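Local coordinates for protein myosin-I heavy chain (Dictyostelium discoideum, PDB 5EJR) that is an actin-based motor with ATPase activity that takes part in the early steps of phagocytosis and in adhesion, its tail ending in a MyTH4-FERM module, at residues D218-L223 / R241-S246. Residues are numbered along the deposited sequence; the frame is centred on the assembly and turned at random.
Sequences DQSTKL and RQYGIS
Asp218 and Tyr243 meet tip to tip where the turn of the 211-215/221-225 beta hairpin faces the C-terminal end of helix 232-243, in the ubiquitin-like lobe of the FERM domain. Tyr243 OH donates to Asp218 OD2 (2.8 Å), arriving from above the carboxylate plane, with carboxylate and ring 64° apart. The other oxygen, Asp218 OD1, closes an Asx turn by accepting from Ser220 N at 3.0 Å, and it also takes the Ser220 OG hydroxyl on its syn side (2.7 Å). Three donors thus fix the carboxylate, which would probably favour its charged form. Ser220 OG also lies in the plane of the Tyr243 ring at its edge, 3.5 Å from CE1. Tyr243 CG is anti to the backbone N (chi1 -159°), and the far end of the ring, not its root, comes close to the hairpin; the ring stacks with Phe216 and touches Ile318 and Leu322 of helix 317-332. An alanine in place of Tyr243 would probably leave Asp218 OD2 without its hydroxyl mate and open a gap between the hairpin turn and helix 317-332. Farther along the strand, the Lys222 and Gln242 side chains run alongside one another with opposite headings, Lys222 CD packing 3.8 Å from Gln242 CB. At Leu223 the backbone takes over: the Leu223 side chain touches Thr211 and Lys213 of strand 211-215, while a water accepts from Leu223 N and donates to Gln242 OE1. The same amide group completes the link directly, Gln242 NE2 donating to Leu223 O at 3.0 Å, with the oxygen only 2° out of the amide plane.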
loop_
_atom_site.group_PDB
_atom_site.type_symbol
_atom_site.label_atom_id
_atom_site.label_comp_id
_atom_site.label_asym_id
_atom_site.label_seq_id
_atom_site.Cartn_x
_atom_site.Cartn_y
_atom_site.Cartn_z
ATOM N N ASP A 218 1.116 17.639 10.897
ATOM C CA ASP A 218 1.857 18.387 11.918
ATOM C C ASP A 218 3.191 17.719 12.274
ATOM O O ASP A 218 3.931 18.234 13.114
ATOM C CB ASP A 218 0.978 18.662 13.166
ATOM C CG ASP A 218 0.548 17.459 14.006
ATOM O OD1 ASP A 218 0.787 16.311 13.576
ATOM O OD2 ASP A 218 -0.063 17.671 15.070
ATOM N N GLN A 219 3.494 16.576 11.605
ATOM C CA GLN A 219 4.692 15.738 11.751
ATOM C C GLN A 219 4.598 14.808 12.974
ATOM O O GLN A 219 5.520 14.027 13.228
ATOM C CB GLN A 219 6.005 16.555 11.723
ATOM C CG GLN A 219 6.258 17.280 10.411
ATOM C CD GLN A 219 7.380 18.280 10.547
ATOM O OE1 GLN A 219 7.155 19.467 10.816
ATOM N NE2 GLN A 219 8.617 17.825 10.381
ATOM N N SER A 220 3.449 14.836 13.683
ATOM C CA SER A 220 3.190 13.931 14.802
ATOM C C SER A 220 2.830 12.579 14.198
ATOM O O SER A 220 2.510 12.505 13.012
ATOM C CB SER A 220 2.083 14.466 15.712
ATOM O OG SER A 220 0.781 14.146 15.249
ATOM N N THR A 221 2.905 11.515 14.987
ATOM C CA THR A 221 2.679 10.148 14.513
ATOM C C THR A 221 1.700 9.418 15.419
ATOM O O THR A 221 1.462 9.853 16.550
ATOM C CB THR A 221 4.049 9.416 14.436
ATOM O OG1 THR A 221 5.036 10.284 13.878
ATOM C CG2 THR A 221 4.012 8.180 13.592
ATOM N N LYS A 222 1.118 8.319 14.908
ATOM C CA LYS A 222 0.228 7.404 15.620
ATOM C C LYS A 222 0.564 5.974 15.207
ATOM O O LYS A 222 0.971 5.726 14.065
ATOM C CB LYS A 222 -1.272 7.707 15.378
ATOM C CG LYS A 222 -1.806 8.947 16.102
ATOM C CD LYS A 222 -2.060 8.710 17.588
ATOM C CE LYS A 222 -2.329 9.986 18.344
ATOM N NZ LYS A 222 -2.677 9.714 19.766
ATOM N N LEU A 223 0.452 5.047 16.152
ATOM C CA LEU A 223 0.724 3.652 15.880
ATOM C C LEU A 223 -0.606 2.972 15.690
ATOM O O LEU A 223 -1.455 3.025 16.579
ATOM C CB LEU A 223 1.553 3.002 17.013
ATOM C CG LEU A 223 2.974 3.551 17.212
ATOM C CD1 LEU A 223 3.604 2.976 18.464
ATOM C CD2 LEU A 223 3.862 3.270 16.014
ATOM N N ARG A 241 -9.368 8.063 14.537
ATOM C CA ARG A 241 -10.039 7.925 15.836
ATOM C C ARG A 241 -9.043 8.197 16.977
ATOM O O ARG A 241 -9.384 8.917 17.914
ATOM C CB ARG A 241 -10.647 6.533 16.006
ATOM C CG ARG A 241 -12.084 6.427 15.544
ATOM C CD ARG A 241 -12.545 4.982 15.427
ATOM N NE ARG A 241 -13.811 4.866 14.693
ATOM C CZ ARG A 241 -13.930 4.907 13.365
ATOM N NH1 ARG A 241 -12.863 5.081 12.602
ATOM N NH2 ARG A 241 -15.122 4.799 12.797
ATOM N N GLN A 242 -7.811 7.661 16.872
ATOM C CA GLN A 242 -6.734 7.884 17.850
ATOM C C GLN A 242 -6.369 9.371 17.946
ATOM O O GLN A 242 -6.173 9.895 19.040
ATOM C CB GLN A 242 -5.484 7.086 17.459
ATOM C CG GLN A 242 -5.533 5.635 17.898
ATOM C CD GLN A 242 -4.248 4.930 17.566
ATOM O OE1 GLN A 242 -3.203 5.142 18.201
ATOM N NE2 GLN A 242 -4.293 4.087 16.554
ATOM N N TYR A 243 -6.277 10.050 16.798
ATOM C CA TYR A 243 -5.970 11.480 16.756
ATOM C C TYR A 243 -7.075 12.343 17.375
ATOM O O TYR A 243 -6.796 13.432 17.857
ATOM C CB TYR A 243 -5.687 11.911 15.313
ATOM C CG TYR A 243 -4.885 13.186 15.225
ATOM C CD1 TYR A 243 -3.496 13.165 15.303
ATOM C CD2 TYR A 243 -5.510 14.416 15.047
ATOM C CE1 TYR A 243 -2.751 14.336 15.228
ATOM C CE2 TYR A 243 -4.777 15.600 14.999
ATOM C CZ TYR A 243 -3.394 15.554 15.074
ATOM O OH TYR A 243 -2.654 16.702 14.948
ATOM N N GLY A 244 -8.308 11.843 17.373
ATOM C CA GLY A 244 -9.444 12.555 17.935
ATOM C C GLY A 244 -10.394 13.143 16.903
ATOM O O GLY A 244 -11.240 13.955 17.270
ATOM N N ILE A 245 -10.279 12.747 15.602
ATOM C CA ILE A 245 -11.178 13.239 14.549
ATOM C C ILE A 245 -12.547 12.591 14.850
ATOM O O ILE A 245 -12.576 11.408 15.195
ATOM C CB ILE A 245 -10.615 12.852 13.145
ATOM C CG1 ILE A 245 -9.271 13.582 12.854
ATOM C CG2 ILE A 245 -11.650 13.078 12.017
ATOM C CD1 ILE A 245 -8.383 12.921 11.795
ATOM N N SER A 246 -13.651 13.372 14.783
ATOM C CA SER A 246 -14.978 12.865 15.070
ATOM C C SER A 246 -15.406 11.858 14.045
ATOM O O SER A 246 -14.968 11.912 12.895
ATOM C CB SER A 246 -16.012 13.986 15.181
ATOM O OG SER A 246 -16.541 14.347 13.912
HETATM O O HOH W 1 -0.450 5.486 18.782
#